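Aminopentol aminotransferase (Sphingopyxis macrogoltabida, PDB 6HBV) uses pyridoxal 5'-phosphate to deaminate aminopentol, the hydrolysed form of fumonisin B1, to its 2-keto product, with pyruvate as the preferred amino-group acceptor. Local coordinates at residues I189-A194 against L226-D231; D231-F236 against W256-A261. One frame throughout, in Å; residues are numbered along the deposited sequence.

Contact 1. Residues I189-A194 against L226-D231; sequences IAAVFA and LLVVDD. With PLP (pyridoxal-5'-phosphate), chain C; PMP (4'-deoxy-4'-aminopyridoxal-5'-phosphate), chain D.
Val-228 lays its CG1 methyl over one face of the Phe-193 ring, toward the rim, with CG1 3.8 Å from Phe-193 CE2. With CG1 anti to the backbone N (chi1 -173°), CG2 lies beside that nitrogen and meets Ala-191 CB at 4.1 Å. On the other face of the sheet Leu-227 CD1 reaches Val-192 CB. Between these two layers, two parallel strands are joined by five backbone hydrogen bonds, from Leu-226 N to Ala-190 O at one end to Asp-230 N to Ala-194 O (2.9 Å) at the other. The last of these bonds holds the backbone of Asp-230, whose carboxylate faces the cofactor, OD2 lying 2.6 Å from N1 of PLP; His-146 hydrogen-bonds OD2, and Val-232 N hydrogen-bonds OD1. An alanine in place of Asp-230 has no carboxylate, which is likely to leave N1 of the cofactor without its acidic partner and His-146 ND1 without its hydrogen-bond mate. The pair belongs to the central sheet of a class-III aminotransferase: helix 118-133 packs on Ala-191 and Leu-226, helix 210-223 covers Val-192 and Leu-227 in a beta-alpha-beta crossover, and strands 137-141 and 253-256 flank the two.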
loop_
_atom_site.group_PDB
_atom_site.type_symbol
_atom_site.label_atom_id
_atom_site.label_comp_id
_atom_site.label_asym_id
_atom_site.label_seq_id
_atom_site.Cartn_x
_atom_site.Cartn_y
_atom_site.Cartn_z
ATOM N N ILE A 189 -7.651 -21.508 17.734
ATOM C CA ILE A 189 -6.518 -21.033 16.894
ATOM C C ILE A 189 -6.981 -20.948 15.436
ATOM O O ILE A 189 -7.325 -21.940 14.833
ATOM C CB ILE A 189 -5.275 -21.916 16.981
ATOM C CG1 ILE A 189 -4.834 -22.165 18.435
ATOM C CG2 ILE A 189 -4.173 -21.288 16.147
ATOM C CD1 ILE A 189 -4.677 -20.895 19.214
ATOM N N ALA A 190 -6.966 -19.730 14.908
ATOM C CA ALA A 190 -7.260 -19.448 13.504
ATOM C C ALA A 190 -6.015 -19.647 12.634
ATOM O O ALA A 190 -6.118 -20.163 11.531
ATOM C CB ALA A 190 -7.746 -18.026 13.385
ATOM N N ALA A 191 -4.840 -19.236 13.130
ATOM C CA ALA A 191 -3.613 -19.300 12.337
ATOM C C ALA A 191 -2.366 -19.217 13.212
ATOM O O ALA A 191 -2.387 -18.630 14.307
ATOM C CB ALA A 191 -3.576 -18.177 11.325
ATOM N N VAL A 192 -1.289 -19.814 12.695
ATOM C CA VAL A 192 0.093 -19.589 13.120
ATOM C C VAL A 192 0.816 -18.787 12.021
ATOM O O VAL A 192 0.879 -19.234 10.874
ATOM C CB VAL A 192 0.846 -20.919 13.318
ATOM C CG1 VAL A 192 2.305 -20.677 13.681
ATOM C CG2 VAL A 192 0.184 -21.785 14.383
ATOM N N PHE A 193 1.355 -17.631 12.381
ATOM C CA PHE A 193 2.280 -16.876 11.525
ATOM C C PHE A 193 3.717 -17.183 11.936
ATOM O O PHE A 193 4.026 -17.184 13.137
ATOM C CB PHE A 193 2.092 -15.368 11.691
ATOM C CG PHE A 193 0.927 -14.816 10.923
ATOM C CD1 PHE A 193 -0.361 -15.177 11.248
ATOM C CD2 PHE A 193 1.132 -13.931 9.867
ATOM C CE1 PHE A 193 -1.434 -14.664 10.534
ATOM C CE2 PHE A 193 0.050 -13.425 9.158
ATOM C CZ PHE A 193 -1.225 -13.787 9.485
ATOM N N ALA A 194 4.577 -17.440 10.949
ATOM C CA ALA A 194 6.002 -17.633 11.157
ATOM C C ALA A 194 6.764 -17.013 9.992
ATOM O O ALA A 194 6.433 -17.283 8.832
ATOM C CB ALA A 194 6.353 -19.088 11.277
ATOM N N LEU A 226 -4.725 -22.381 10.053
ATOM C CA LEU A 226 -3.871 -22.197 8.889
ATOM C C LEU A 226 -2.452 -21.822 9.293
ATOM O O LEU A 226 -2.242 -20.923 10.143
ATOM C CB LEU A 226 -4.408 -21.096 7.978
ATOM C CG LEU A 226 -5.822 -21.301 7.464
ATOM C CD1 LEU A 226 -6.188 -20.236 6.439
ATOM C CD2 LEU A 226 -6.022 -22.693 6.917
ATOM N N LEU A 227 -1.511 -22.512 8.667
ATOM C CA LEU A 227 -0.089 -22.154 8.724
ATOM C C LEU A 227 0.227 -21.066 7.686
ATOM O O LEU A 227 0.028 -21.273 6.482
ATOM C CB LEU A 227 0.784 -23.368 8.447
ATOM C CG LEU A 227 2.291 -23.130 8.589
ATOM C CD1 LEU A 227 2.662 -22.515 9.931
ATOM C CD2 LEU A 227 3.051 -24.421 8.384
ATOM N N VAL A 228 0.715 -19.930 8.180
ATOM C CA VAL A 228 1.060 -18.771 7.354
ATOM C C VAL A 228 2.561 -18.515 7.458
ATOM O O VAL A 228 3.051 -18.173 8.546
ATOM C CB VAL A 228 0.260 -17.537 7.775
ATOM C CG1 VAL A 228 0.480 -16.385 6.809
ATOM C CG2 VAL A 228 -1.235 -17.843 7.948
ATOM N N VAL A 229 3.277 -18.673 6.333
ATOM C CA VAL A 229 4.667 -18.283 6.281
ATOM C C VAL A 229 4.735 -16.857 5.730
ATOM O O VAL A 229 4.250 -16.568 4.629
ATOM C CB VAL A 229 5.532 -19.256 5.474
ATOM C CG1 VAL A 229 6.896 -18.675 5.150
ATOM C CG2 VAL A 229 5.703 -20.572 6.207
ATOM N N ASP A 230 5.343 -15.967 6.505
ATOM C CA ASP A 230 5.521 -14.582 6.087
ATOM C C ASP A 230 6.884 -14.482 5.401
ATOM O O ASP A 230 7.900 -14.337 6.071
ATOM C CB ASP A 230 5.398 -13.630 7.254
ATOM C CG ASP A 230 5.603 -12.182 6.870
ATOM O OD1 ASP A 230 5.907 -11.934 5.670
ATOM O OD2 ASP A 230 5.461 -11.346 7.769
ATOM N N ASP A 231 6.861 -14.570 4.071
ATOM C CA ASP A 231 8.029 -14.571 3.223
ATOM C C ASP A 231 8.269 -13.180 2.610
ATOM O O ASP A 231 8.969 -13.082 1.592
ATOM C CB ASP A 231 7.926 -15.639 2.132
ATOM C CG ASP A 231 9.030 -16.680 2.201
ATOM O OD1 ASP A 231 10.184 -16.324 2.595
ATOM O OD2 ASP A 231 8.733 -17.857 1.854
HETATM N N1 PLP C . 6.470 -8.986 7.127
HETATM C C2 PLP C . 7.794 -9.148 7.007
HETATM C C2A PLP C . 8.434 -10.413 7.526
HETATM C C3 PLP C . 8.623 -8.108 6.376
HETATM O O3 PLP C . 9.960 -8.226 6.233
HETATM C C4 PLP C . 7.968 -6.888 5.879
HETATM C C4A PLP C . 8.785 -5.823 5.236
HETATM C C5 PLP C . 6.503 -6.829 6.068
HETATM C C6 PLP C . 5.826 -7.884 6.685
HETATM C C5A PLP C . 5.671 -5.653 5.622
HETATM O O4P PLP C . 5.855 -5.319 4.237
HETATM P P PLP C . 5.553 -3.756 3.952
HETATM O O1P PLP C . 6.667 -2.994 4.557
HETATM O O2P PLP C . 4.191 -3.470 4.594
HETATM O O3P PLP C . 5.564 -3.561 2.458
HETATM N N1 PMP D . 6.604 -9.015 6.867
HETATM C C2 PMP D . 7.945 -8.972 6.940
HETATM C C2A PMP D . 8.713 -10.240 7.244
HETATM C C3 PMP D . 8.664 -7.712 6.727
HETATM O O3 PMP D . 10.003 -7.633 6.792
HETATM C C4 PMP D . 7.875 -6.500 6.432
HETATM C C4A PMP D . 8.544 -5.170 6.203
HETATM N N4A PMP D . 9.809 -5.045 6.901
HETATM C C5 PMP D . 6.408 -6.656 6.375
HETATM C C6 PMP D . 5.839 -7.919 6.598
HETATM C C5A PMP D . 5.521 -5.455 6.078
HETATM O O4P PMP D . 5.711 -5.026 4.718
HETATM P P PMP D . 5.458 -3.492 4.330
HETATM O O1P PMP D . 5.816 -3.494 2.861
HETATM O O2P PMP D . 4.014 -3.121 4.678
HETATM O O3P PMP D . 6.412 -2.702 5.123
#

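Contact 2. Residues D231-F236 against W256-A261; sequences DVRAGF and WGKCFA. With PLP (pyridoxal-5'-phosphate), chain C; PMP (4'-deoxy-4'-aminopyridoxal-5'-phosphate), chain D.
Asp-231 and Trp-256 run side by side, the aspartate CB standing almost squarely above the six-membered ring of the indole, 6° off its normal and 4.2 Å from its centroid. Phe-236 comes to the same indole crosswise: the two side chains meet at about a right angle, yet their ring planes are inclined by only 36°, and Trp-256 CZ3 sits over the centre of the phenyl ring, 3.5 Å from Phe-236 CE2. Gly-235 CA lies 3.6 Å from Trp-256 CZ3, where a beta carbon would run into the indole and into the carbonyl oxygen of Asp-231. The same ring atom of the phenylalanine, Phe-236 CE2, also rests against Phe-260 CB. Residues 231-236 and 256-261 share no direct hydrogen bond; a water bridges them instead, donating to Asp-231 O and accepting from Gly-257 N.

Nearer the cofactor, Val-232 points CG1 at the pyridine ring, 3.3 Å from C4 of PLP, while CG2 turns back to the Trp-256 backbone. In one of its two conformers, Lys-258 passes its chain alongside Val-232 O and bends at its last torsion (chi4 102°), bringing NZ to C4A of PLP at the covalent distance of 1.3 Å. NZ also hydrogen-bonds O3 of PLP, at 2.6 Å. Arg-233 approaches O3 from its guanidinium edge, with NE 3.0 Å from O3 of PLP, and Asn-377 takes its NH1.

The chemistry is that of an internal aldimine, with O3 gripped by two donors, which would be expected to favour its anionic form. The amino form, PMP, modelled at the same site, is consistent with a crystal holding both states between which a transaminase cycles.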
loop_
_atom_site.group_PDB
_atom_site.type_symbol
_atom_site.label_atom_id
_atom_site.label_comp_id
_atom_site.label_asym_id
_atom_site.label_seq_id
_atom_site.Cartn_x
_atom_site.Cartn_y
_atom_site.Cartn_z
ATOM N N ASP A 231 6.861 -14.570 4.071
ATOM C CA ASP A 231 8.029 -14.571 3.223
ATOM C C ASP A 231 8.269 -13.180 2.610
ATOM O O ASP A 231 8.969 -13.082 1.592
ATOM C CB ASP A 231 7.926 -15.639 2.132
ATOM C CG ASP A 231 9.030 -16.680 2.201
ATOM O OD1 ASP A 231 10.184 -16.324 2.595
ATOM O OD2 ASP A 231 8.733 -17.857 1.854
ATOM N N VAL A 232 7.720 -12.120 3.214
ATOM C CA VAL A 232 7.866 -10.790 2.642
ATOM C C VAL A 232 9.339 -10.386 2.583
ATOM O O VAL A 232 9.783 -9.749 1.593
ATOM C CB VAL A 232 6.988 -9.752 3.371
ATOM C CG1 VAL A 232 7.331 -8.347 2.957
ATOM C CG2 VAL A 232 5.513 -9.988 3.134
ATOM N N ARG A 233 10.117 -10.736 3.613
ATOM C CA ARG A 233 11.484 -10.329 3.688
ATOM C C ARG A 233 12.452 -11.302 3.000
ATOM O O ARG A 233 13.377 -10.864 2.274
ATOM C CB ARG A 233 11.924 -10.118 5.134
ATOM C CG ARG A 233 13.103 -9.163 5.241
ATOM C CD ARG A 233 13.627 -9.040 6.667
ATOM N NE ARG A 233 12.646 -8.414 7.540
ATOM C CZ ARG A 233 12.895 -7.872 8.712
ATOM N NH1 ARG A 233 14.153 -7.688 9.101
ATOM N NH2 ARG A 233 11.871 -7.518 9.488
ATOM N N ALA A 234 12.243 -12.599 3.230
ATOM C CA ALA A 234 13.204 -13.653 2.783
ATOM C C ALA A 234 12.860 -14.217 1.403
ATOM O O ALA A 234 13.713 -14.846 0.783
ATOM C CB ALA A 234 13.204 -14.767 3.785
ATOM N N GLY A 235 11.620 -13.987 0.932
ATOM C CA GLY A 235 11.152 -14.541 -0.299
ATOM C C GLY A 235 12.111 -14.252 -1.445
ATOM O O GLY A 235 12.519 -13.125 -1.667
ATOM N N PHE A 236 12.458 -15.323 -2.156
ATOM C CA PHE A 236 13.304 -15.331 -3.323
ATOM C C PHE A 236 14.787 -15.089 -3.002
ATOM O O PHE A 236 15.609 -15.054 -3.957
ATOM C CB PHE A 236 12.718 -14.414 -4.413
ATOM C CG PHE A 236 11.382 -14.892 -4.917
ATOM C CD1 PHE A 236 11.202 -16.198 -5.358
ATOM C CD2 PHE A 236 10.292 -14.035 -4.957
ATOM C CE1 PHE A 236 9.977 -16.634 -5.818
ATOM C CE2 PHE A 236 9.069 -14.482 -5.426
ATOM C CZ PHE A 236 8.904 -15.774 -5.856
ATOM N N TRP A 256 4.099 -12.489 0.452
ATOM C CA TRP A 256 5.199 -12.114 -0.384
ATOM C C TRP A 256 5.142 -10.608 -0.647
ATOM O O TRP A 256 4.085 -10.001 -0.644
ATOM C CB TRP A 256 5.146 -12.842 -1.722
ATOM C CG TRP A 256 5.190 -14.327 -1.608
ATOM C CD1 TRP A 256 4.165 -15.152 -1.268
ATOM C CD2 TRP A 256 6.330 -15.157 -1.836
ATOM N NE1 TRP A 256 4.600 -16.446 -1.271
ATOM C CE2 TRP A 256 5.916 -16.487 -1.616
ATOM C CE3 TRP A 256 7.658 -14.912 -2.209
ATOM C CZ2 TRP A 256 6.788 -17.561 -1.755
ATOM C CZ3 TRP A 256 8.514 -15.978 -2.346
ATOM C CH2 TRP A 256 8.083 -17.281 -2.121
ATOM N N GLY A 257 6.323 -10.036 -0.878
ATOM C CA GLY A 257 6.435 -8.602 -1.130
ATOM C C GLY A 257 7.881 -8.229 -1.389
ATOM O O GLY A 257 8.707 -9.108 -1.739
ATOM N N LYS A 258 8.134 -6.930 -1.218
ATOM C CA LYS A 258 9.439 -6.248 -1.356
ATOM C C LYS A 258 10.057 -6.420 -2.754
ATOM O O LYS A 258 10.110 -5.459 -3.482
ATOM C CB LYS A 258 10.372 -6.650 -0.206
ATOM C CG LYS A 258 9.928 -6.113 1.154
ATOM C CD LYS A 258 10.845 -6.428 2.316
ATOM C CE LYS A 258 10.646 -5.524 3.517
ATOM N NZ LYS A 258 9.874 -6.147 4.626
ATOM N N CYS A 259 10.518 -7.625 -3.112
ATOM C CA CYS A 259 11.492 -7.775 -4.211
ATOM C C CYS A 259 10.943 -8.497 -5.431
ATOM O O CYS A 259 11.685 -8.619 -6.418
ATOM C CB CYS A 259 12.762 -8.467 -3.718
ATOM S SG CYS A 259 12.612 -10.262 -3.525
ATOM N N PHE A 260 9.696 -8.978 -5.428
ATOM C CA PHE A 260 9.293 -9.845 -6.546
ATOM C C PHE A 260 8.923 -9.043 -7.802
ATOM O O PHE A 260 8.599 -9.641 -8.858
ATOM C CB PHE A 260 8.267 -10.889 -6.145
ATOM C CG PHE A 260 6.844 -10.467 -5.905
ATOM C CD1 PHE A 260 6.011 -10.138 -6.953
ATOM C CD2 PHE A 260 6.337 -10.419 -4.610
ATOM C CE1 PHE A 260 4.702 -9.759 -6.710
ATOM C CE2 PHE A 260 5.027 -10.041 -4.371
ATOM C CZ PHE A 260 4.203 -9.707 -5.417
ATOM N N ALA A 261 8.968 -7.713 -7.719
ATOM C CA ALA A 261 8.989 -6.862 -8.938
ATOM C C ALA A 261 10.210 -5.919 -8.937
ATOM O O ALA A 261 10.180 -4.860 -9.554
ATOM C CB ALA A 261 7.688 -6.093 -9.054
HETATM N N1 PLP C . 6.470 -8.986 7.127
HETATM C C2 PLP C . 7.794 -9.148 7.007
HETATM C C2A PLP C . 8.434 -10.413 7.526
HETATM C C3 PLP C . 8.623 -8.108 6.376
HETATM O O3 PLP C . 9.960 -8.226 6.233
HETATM C C4 PLP C . 7.968 -6.888 5.879
HETATM C C4A PLP C . 8.785 -5.823 5.236
HETATM C C5 PLP C . 6.503 -6.829 6.068
HETATM C C6 PLP C . 5.826 -7.884 6.685
HETATM C C5A PLP C . 5.671 -5.653 5.622
HETATM O O4P PLP C . 5.855 -5.319 4.237
HETATM P P PLP C . 5.553 -3.756 3.952
HETATM O O1P PLP C . 6.667 -2.994 4.557
HETATM O O2P PLP C . 4.191 -3.470 4.594
HETATM O O3P PLP C . 5.564 -3.561 2.458
HETATM N N1 PMP D . 6.604 -9.015 6.867
HETATM C C2 PMP D . 7.945 -8.972 6.940
HETATM C C2A PMP D . 8.713 -10.240 7.244
HETATM C C3 PMP D . 8.664 -7.712 6.727
HETATM O O3 PMP D . 10.003 -7.633 6.792
HETATM C C4 PMP D . 7.875 -6.500 6.432
HETATM C C4A PMP D . 8.544 -5.170 6.203
HETATM N N4A PMP D . 9.809 -5.045 6.901
HETATM C C5 PMP D . 6.408 -6.656 6.375
HETATM C C6 PMP D . 5.839 -7.919 6.598
HETATM C C5A PMP D . 5.521 -5.455 6.078
HETATM O O4P PMP D . 5.711 -5.026 4.718
HETATM P P PMP D . 5.458 -3.492 4.330
HETATM O O1P PMP D . 5.816 -3.494 2.861
HETATM O O2P PMP D . 4.014 -3.121 4.678
HETATM O O3P PMP D . 6.412 -2.702 5.123
HETATM O O HOH W 1 8.531 -11.946 -0.935
#

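Overall arrangement
Contacts 1 and 2 follow one another along the chain and share Asp-231, the last residue of one segment and the first of the next. Their centres are 16 Å apart, about 17 Å and 7 Å from the centre of the chain, so the path leads from the sheet inward. Both touch the cofactor at different places: the sheet delivers an acid to the pyridine nitrogen, while the loops supply the Schiff-base lysine, an arginine that also donates to O3 and a valine on the ring. Gly-118 and Ser-119 of the same chain and Ser-287 of the second subunit also hydrogen-bond the cofactor, so both subunits contribute to the site.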